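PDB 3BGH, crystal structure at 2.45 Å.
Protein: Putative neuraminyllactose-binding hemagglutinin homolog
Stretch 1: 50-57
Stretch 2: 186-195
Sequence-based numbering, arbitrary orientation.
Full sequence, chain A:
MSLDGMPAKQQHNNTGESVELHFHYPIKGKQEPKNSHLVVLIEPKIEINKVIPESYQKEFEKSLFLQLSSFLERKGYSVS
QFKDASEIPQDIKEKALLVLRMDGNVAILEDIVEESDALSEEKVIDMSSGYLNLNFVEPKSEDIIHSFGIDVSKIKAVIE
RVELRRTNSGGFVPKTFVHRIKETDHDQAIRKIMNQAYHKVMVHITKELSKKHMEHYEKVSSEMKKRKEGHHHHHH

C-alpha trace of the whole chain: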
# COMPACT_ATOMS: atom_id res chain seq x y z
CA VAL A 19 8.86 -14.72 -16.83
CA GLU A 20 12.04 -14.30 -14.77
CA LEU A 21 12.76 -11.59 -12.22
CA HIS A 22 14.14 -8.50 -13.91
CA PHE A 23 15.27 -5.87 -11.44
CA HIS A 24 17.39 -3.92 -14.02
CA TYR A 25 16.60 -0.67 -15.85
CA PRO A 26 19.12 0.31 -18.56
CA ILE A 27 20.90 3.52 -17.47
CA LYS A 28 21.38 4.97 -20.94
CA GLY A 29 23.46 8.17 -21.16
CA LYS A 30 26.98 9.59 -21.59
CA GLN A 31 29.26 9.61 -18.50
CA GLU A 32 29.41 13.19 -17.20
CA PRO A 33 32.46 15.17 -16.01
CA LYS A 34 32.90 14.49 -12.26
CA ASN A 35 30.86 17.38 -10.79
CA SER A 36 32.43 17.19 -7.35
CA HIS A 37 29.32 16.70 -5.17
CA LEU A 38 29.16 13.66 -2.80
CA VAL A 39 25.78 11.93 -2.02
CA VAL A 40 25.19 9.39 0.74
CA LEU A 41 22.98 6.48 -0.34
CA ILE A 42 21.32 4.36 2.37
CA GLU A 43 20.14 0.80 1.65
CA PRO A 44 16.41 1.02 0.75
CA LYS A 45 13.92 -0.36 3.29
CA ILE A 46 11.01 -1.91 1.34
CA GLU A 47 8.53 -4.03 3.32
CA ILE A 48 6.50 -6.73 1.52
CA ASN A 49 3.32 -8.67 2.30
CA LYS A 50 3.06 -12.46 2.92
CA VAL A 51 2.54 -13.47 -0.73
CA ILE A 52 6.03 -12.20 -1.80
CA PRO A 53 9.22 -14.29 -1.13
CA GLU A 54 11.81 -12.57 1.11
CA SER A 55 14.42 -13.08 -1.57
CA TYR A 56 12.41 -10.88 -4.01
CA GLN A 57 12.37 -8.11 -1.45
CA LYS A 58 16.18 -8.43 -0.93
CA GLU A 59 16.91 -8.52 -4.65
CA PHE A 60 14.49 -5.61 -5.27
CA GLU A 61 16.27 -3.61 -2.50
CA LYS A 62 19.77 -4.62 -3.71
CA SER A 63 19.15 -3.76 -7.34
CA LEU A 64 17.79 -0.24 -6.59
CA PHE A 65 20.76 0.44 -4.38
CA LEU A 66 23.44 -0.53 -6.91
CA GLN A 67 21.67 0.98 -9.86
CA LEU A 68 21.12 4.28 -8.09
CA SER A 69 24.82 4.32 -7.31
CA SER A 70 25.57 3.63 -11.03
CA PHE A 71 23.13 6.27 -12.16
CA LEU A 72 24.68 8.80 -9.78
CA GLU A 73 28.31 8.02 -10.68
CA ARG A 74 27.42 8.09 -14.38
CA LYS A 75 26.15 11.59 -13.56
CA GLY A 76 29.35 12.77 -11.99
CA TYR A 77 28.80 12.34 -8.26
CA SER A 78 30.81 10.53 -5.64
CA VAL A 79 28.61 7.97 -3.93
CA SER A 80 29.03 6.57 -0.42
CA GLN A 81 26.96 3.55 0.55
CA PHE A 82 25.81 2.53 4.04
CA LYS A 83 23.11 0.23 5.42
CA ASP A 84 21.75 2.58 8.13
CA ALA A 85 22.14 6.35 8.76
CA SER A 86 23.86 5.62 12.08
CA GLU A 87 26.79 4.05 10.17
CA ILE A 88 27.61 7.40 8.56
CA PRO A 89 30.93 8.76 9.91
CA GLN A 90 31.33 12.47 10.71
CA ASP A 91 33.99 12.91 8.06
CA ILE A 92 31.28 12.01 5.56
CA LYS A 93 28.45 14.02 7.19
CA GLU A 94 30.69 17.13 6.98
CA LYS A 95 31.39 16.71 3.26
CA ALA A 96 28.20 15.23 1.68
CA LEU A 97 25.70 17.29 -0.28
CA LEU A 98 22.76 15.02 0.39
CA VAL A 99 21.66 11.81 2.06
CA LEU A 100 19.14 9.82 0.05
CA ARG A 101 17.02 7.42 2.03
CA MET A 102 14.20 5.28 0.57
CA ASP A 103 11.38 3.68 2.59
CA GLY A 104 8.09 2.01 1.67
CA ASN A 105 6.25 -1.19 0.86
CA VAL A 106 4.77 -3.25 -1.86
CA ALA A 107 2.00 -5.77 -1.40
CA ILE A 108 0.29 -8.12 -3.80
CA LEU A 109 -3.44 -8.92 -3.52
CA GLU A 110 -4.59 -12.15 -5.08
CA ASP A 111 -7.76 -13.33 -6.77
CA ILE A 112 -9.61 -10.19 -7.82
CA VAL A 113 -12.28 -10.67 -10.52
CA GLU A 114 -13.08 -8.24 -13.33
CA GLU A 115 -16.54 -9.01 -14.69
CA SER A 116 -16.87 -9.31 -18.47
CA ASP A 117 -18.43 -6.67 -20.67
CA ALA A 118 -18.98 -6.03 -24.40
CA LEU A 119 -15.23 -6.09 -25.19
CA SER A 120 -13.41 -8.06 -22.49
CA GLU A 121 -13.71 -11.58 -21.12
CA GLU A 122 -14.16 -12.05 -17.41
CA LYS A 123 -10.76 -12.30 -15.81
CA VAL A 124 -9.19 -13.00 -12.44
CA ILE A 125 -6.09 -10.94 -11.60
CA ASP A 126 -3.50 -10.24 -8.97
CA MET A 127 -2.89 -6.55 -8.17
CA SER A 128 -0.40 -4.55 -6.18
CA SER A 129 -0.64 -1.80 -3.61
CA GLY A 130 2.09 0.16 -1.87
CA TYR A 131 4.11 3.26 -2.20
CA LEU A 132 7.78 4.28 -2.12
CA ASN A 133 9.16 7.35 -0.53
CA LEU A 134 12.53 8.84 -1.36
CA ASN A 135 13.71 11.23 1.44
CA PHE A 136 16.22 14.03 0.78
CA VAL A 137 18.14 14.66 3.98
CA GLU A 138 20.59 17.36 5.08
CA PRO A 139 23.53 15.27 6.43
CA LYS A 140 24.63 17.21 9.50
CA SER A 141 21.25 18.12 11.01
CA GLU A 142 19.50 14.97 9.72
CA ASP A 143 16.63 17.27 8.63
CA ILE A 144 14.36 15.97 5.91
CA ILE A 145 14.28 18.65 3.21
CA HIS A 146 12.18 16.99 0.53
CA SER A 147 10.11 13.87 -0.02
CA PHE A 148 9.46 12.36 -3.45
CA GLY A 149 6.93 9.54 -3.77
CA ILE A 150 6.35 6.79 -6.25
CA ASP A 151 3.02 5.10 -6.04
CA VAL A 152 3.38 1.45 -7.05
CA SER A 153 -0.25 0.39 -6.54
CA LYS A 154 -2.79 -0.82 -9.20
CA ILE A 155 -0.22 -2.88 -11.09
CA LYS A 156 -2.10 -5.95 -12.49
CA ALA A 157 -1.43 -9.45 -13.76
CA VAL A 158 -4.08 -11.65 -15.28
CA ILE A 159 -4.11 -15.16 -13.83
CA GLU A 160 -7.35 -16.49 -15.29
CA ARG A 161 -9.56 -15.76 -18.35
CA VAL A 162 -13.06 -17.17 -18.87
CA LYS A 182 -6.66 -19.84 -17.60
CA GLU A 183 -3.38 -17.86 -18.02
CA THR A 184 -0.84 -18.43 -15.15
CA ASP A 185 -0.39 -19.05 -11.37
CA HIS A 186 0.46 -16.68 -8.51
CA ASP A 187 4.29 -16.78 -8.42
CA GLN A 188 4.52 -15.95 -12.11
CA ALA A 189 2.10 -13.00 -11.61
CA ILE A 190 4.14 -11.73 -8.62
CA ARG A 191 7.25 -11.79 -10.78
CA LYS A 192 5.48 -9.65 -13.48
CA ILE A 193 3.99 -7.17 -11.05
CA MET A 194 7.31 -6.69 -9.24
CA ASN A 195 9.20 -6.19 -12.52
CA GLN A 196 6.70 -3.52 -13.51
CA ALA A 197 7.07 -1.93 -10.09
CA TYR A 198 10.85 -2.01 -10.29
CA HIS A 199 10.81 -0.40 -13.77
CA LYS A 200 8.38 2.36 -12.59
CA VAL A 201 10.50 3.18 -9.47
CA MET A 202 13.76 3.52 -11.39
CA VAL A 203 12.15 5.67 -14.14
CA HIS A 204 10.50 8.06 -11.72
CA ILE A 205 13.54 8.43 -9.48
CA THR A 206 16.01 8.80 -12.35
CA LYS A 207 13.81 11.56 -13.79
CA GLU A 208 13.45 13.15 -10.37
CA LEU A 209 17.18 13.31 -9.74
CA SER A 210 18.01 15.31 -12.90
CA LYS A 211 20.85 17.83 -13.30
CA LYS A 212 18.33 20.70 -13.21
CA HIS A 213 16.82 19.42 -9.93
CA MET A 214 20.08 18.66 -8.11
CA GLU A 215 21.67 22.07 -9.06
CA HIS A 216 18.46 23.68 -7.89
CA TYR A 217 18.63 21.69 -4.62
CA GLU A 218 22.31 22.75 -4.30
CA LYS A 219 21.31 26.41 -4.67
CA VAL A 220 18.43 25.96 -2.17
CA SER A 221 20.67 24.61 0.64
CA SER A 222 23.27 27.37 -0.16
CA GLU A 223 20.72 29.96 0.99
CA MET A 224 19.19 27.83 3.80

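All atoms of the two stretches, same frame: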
# COMPACT_ATOMS: atom_id res chain seq x y z
N LYS A 50 2.74 -11.03 2.71
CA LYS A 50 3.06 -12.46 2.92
C LYS A 50 3.20 -13.32 1.64
O LYS A 50 3.82 -14.38 1.62
CB LYS A 50 2.03 -13.09 3.86
CG LYS A 50 0.68 -13.44 3.26
CD LYS A 50 -0.21 -14.05 4.34
CE LYS A 50 -1.62 -14.38 3.82
NZ LYS A 50 -2.59 -14.83 4.93
N VAL A 51 2.63 -12.80 0.56
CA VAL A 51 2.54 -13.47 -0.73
C VAL A 51 3.89 -13.44 -1.49
O VAL A 51 4.14 -14.30 -2.34
CB VAL A 51 1.36 -12.80 -1.46
CG1 VAL A 51 1.68 -12.39 -2.88
CG2 VAL A 51 0.10 -13.68 -1.32
N ILE A 52 4.74 -12.47 -1.13
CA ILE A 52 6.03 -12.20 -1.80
C ILE A 52 7.25 -12.85 -1.08
O ILE A 52 7.47 -12.59 0.09
CB ILE A 52 6.27 -10.65 -1.95
CG1 ILE A 52 5.16 -10.01 -2.78
CG2 ILE A 52 7.64 -10.36 -2.57
CD1 ILE A 52 5.14 -8.44 -2.77
N PRO A 53 8.03 -13.69 -1.76
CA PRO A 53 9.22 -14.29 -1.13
C PRO A 53 10.22 -13.24 -0.65
O PRO A 53 10.48 -12.27 -1.35
CB PRO A 53 9.85 -15.14 -2.25
CG PRO A 53 8.65 -15.40 -3.23
CD PRO A 53 7.81 -14.16 -3.14
N GLU A 54 10.77 -13.44 0.55
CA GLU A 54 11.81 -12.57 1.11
C GLU A 54 12.97 -12.31 0.17
O GLU A 54 13.56 -11.22 0.18
CB GLU A 54 12.36 -13.16 2.40
CG GLU A 54 11.46 -12.98 3.64
CD GLU A 54 12.14 -13.49 4.90
OE1 GLU A 54 12.04 -12.80 5.95
OE2 GLU A 54 12.81 -14.57 4.83
N SER A 55 13.31 -13.29 -0.66
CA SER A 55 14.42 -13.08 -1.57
C SER A 55 14.11 -12.02 -2.63
O SER A 55 15.04 -11.33 -3.10
CB SER A 55 14.79 -14.37 -2.24
OG SER A 55 13.70 -14.86 -3.00
N TYR A 56 12.83 -11.89 -3.01
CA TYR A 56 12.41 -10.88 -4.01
C TYR A 56 12.60 -9.50 -3.42
O TYR A 56 13.12 -8.62 -4.08
CB TYR A 56 10.96 -11.03 -4.44
CG TYR A 56 10.67 -12.24 -5.30
CD1 TYR A 56 11.60 -13.25 -5.48
CD2 TYR A 56 9.43 -12.40 -5.88
CE1 TYR A 56 11.28 -14.39 -6.22
CE2 TYR A 56 9.12 -13.49 -6.63
CZ TYR A 56 10.05 -14.49 -6.80
OH TYR A 56 9.70 -15.59 -7.57
N GLN A 57 12.20 -9.35 -2.16
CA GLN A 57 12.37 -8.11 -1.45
C GLN A 57 13.86 -7.74 -1.47
O GLN A 57 14.21 -6.65 -1.94
CB GLN A 57 11.87 -8.27 -0.03
CG GLN A 57 12.21 -7.17 0.88
CD GLN A 57 11.96 -7.52 2.32
OE1 GLN A 57 12.03 -8.69 2.68
NE2 GLN A 57 11.73 -6.52 3.16
N HIS A 186 0.03 -17.80 -9.32
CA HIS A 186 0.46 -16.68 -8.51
C HIS A 186 1.93 -16.26 -8.64
O HIS A 186 2.20 -15.09 -8.93
CB HIS A 186 0.04 -16.88 -7.05
CG HIS A 186 -1.43 -17.09 -6.88
ND1 HIS A 186 -2.37 -16.32 -7.52
CD2 HIS A 186 -2.12 -17.98 -6.13
CE1 HIS A 186 -3.58 -16.73 -7.19
NE2 HIS A 186 -3.46 -17.74 -6.35
N ASP A 187 2.88 -17.19 -8.48
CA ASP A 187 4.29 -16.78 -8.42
C ASP A 187 4.79 -16.12 -9.69
O ASP A 187 5.56 -15.17 -9.64
CB ASP A 187 5.23 -17.89 -7.94
CG ASP A 187 5.19 -18.04 -6.41
OD1 ASP A 187 6.04 -17.41 -5.70
OD2 ASP A 187 4.27 -18.75 -5.94
N GLN A 188 4.27 -16.59 -10.82
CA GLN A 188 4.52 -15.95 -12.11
C GLN A 188 3.92 -14.50 -12.19
O GLN A 188 4.52 -13.59 -12.75
CB GLN A 188 4.06 -16.90 -13.23
CG GLN A 188 4.48 -16.54 -14.65
CD GLN A 188 5.93 -16.91 -15.01
OE1 GLN A 188 6.34 -16.74 -16.16
NE2 GLN A 188 6.71 -17.37 -14.03
N ALA A 189 2.76 -14.29 -11.58
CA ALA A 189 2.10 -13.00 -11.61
C ALA A 189 2.85 -11.98 -10.71
O ALA A 189 3.02 -10.82 -11.09
CB ALA A 189 0.65 -13.15 -11.18
N ILE A 190 3.30 -12.46 -9.56
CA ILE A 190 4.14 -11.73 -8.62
C ILE A 190 5.42 -11.21 -9.29
O ILE A 190 5.78 -10.04 -9.19
CB ILE A 190 4.49 -12.63 -7.41
CG1 ILE A 190 3.22 -12.90 -6.60
CG2 ILE A 190 5.57 -12.02 -6.56
CD1 ILE A 190 3.38 -13.87 -5.47
N ARG A 191 6.08 -12.11 -10.00
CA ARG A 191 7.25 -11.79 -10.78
C ARG A 191 7.01 -10.64 -11.78
O ARG A 191 7.84 -9.71 -11.87
CB ARG A 191 7.78 -13.06 -11.42
CG ARG A 191 9.11 -13.46 -10.84
CD ARG A 191 9.30 -14.94 -10.58
NE ARG A 191 9.59 -15.69 -11.79
CZ ARG A 191 10.06 -16.94 -11.81
NH1 ARG A 191 10.35 -17.60 -10.69
NH2 ARG A 191 10.26 -17.53 -12.98
N LYS A 192 5.88 -10.68 -12.49
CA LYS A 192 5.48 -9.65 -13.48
C LYS A 192 5.15 -8.32 -12.84
O LYS A 192 5.60 -7.28 -13.31
CB LYS A 192 4.27 -10.11 -14.30
CG LYS A 192 4.57 -11.16 -15.37
CD LYS A 192 3.44 -11.30 -16.36
CE LYS A 192 2.51 -12.45 -15.98
NZ LYS A 192 1.21 -12.36 -16.74
N ILE A 193 4.39 -8.37 -11.76
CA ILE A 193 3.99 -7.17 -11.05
C ILE A 193 5.19 -6.45 -10.47
O ILE A 193 5.32 -5.23 -10.63
CB ILE A 193 2.91 -7.50 -9.97
CG1 ILE A 193 1.57 -7.77 -10.67
CG2 ILE A 193 2.84 -6.40 -8.91
CD1 ILE A 193 0.50 -8.45 -9.82
N MET A 194 6.07 -7.22 -9.82
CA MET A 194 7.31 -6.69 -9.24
C MET A 194 8.24 -6.10 -10.30
O MET A 194 8.83 -5.06 -10.06
CB MET A 194 8.08 -7.76 -8.41
CG MET A 194 7.29 -8.57 -7.41
SD MET A 194 8.07 -8.50 -5.80
CE MET A 194 7.49 -6.86 -5.42
N ASN A 195 8.41 -6.77 -11.44
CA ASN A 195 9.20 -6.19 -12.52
C ASN A 195 8.65 -4.86 -12.96
O ASN A 195 9.41 -3.95 -13.20
CB ASN A 195 9.32 -7.10 -13.75
CG ASN A 195 10.19 -8.32 -13.50
OD1 ASN A 195 10.98 -8.34 -12.56
ND2 ASN A 195 10.03 -9.35 -14.31

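The contact between these stretches, which lie far apart in sequence, is made by shape: no hydrogen bond crosses it, and about 360 Å² of surface is buried, counting both sides. Stretch 2 is helical throughout. Ile190 and Met194 stand one turn apart on it, so both point their CA-to-CB bonds toward stretch 1, which meets them with a loop leading into the start of a helix.

Ile190 is the central bump. Its two branches reach different neighbours: CD1 lies 3.4 Å from CG1 of Val51 and 3.2 Å from the backbone O of the same residue, while CG2 rests 3.8 Å from CE2 of Tyr56 and, more loosely, 4.3 Å from CG1 of Ile52. A beta-branched side chain suits this place, since it spreads methyl groups in two directions and fills the hollow between the loop and the tyrosine ring.

Met194 fills the next hollow, between Ile52 and Tyr56. Its SD is 3.8 Å from CG2 of Ile52 and 4.1 Å from CB of Tyr56. The sulfur sits at the edge of the aromatic ring, not over its face, and the unbranched, flexible methionine chain can bend to fit such a gap.

Tyr56 is the main projection from stretch 1. It points toward the helix and gives up more area to the contact than any other residue here. Its ring runs alongside Ile190, carrying the hydroxyl out to Arg191, where OH comes within 3.1 Å of CD. This is close packing against the aliphatic part of the arginine, whose NE and NH2 are hydrogen-bonded elsewhere in the structure.

At the margin, the compact ring of Pro53, just before its helix, brings CG to 4.1 Å from OD1 of Asp187. The aspartate's CA-to-CB bond points sideways, but the end of its side chain comes nearer.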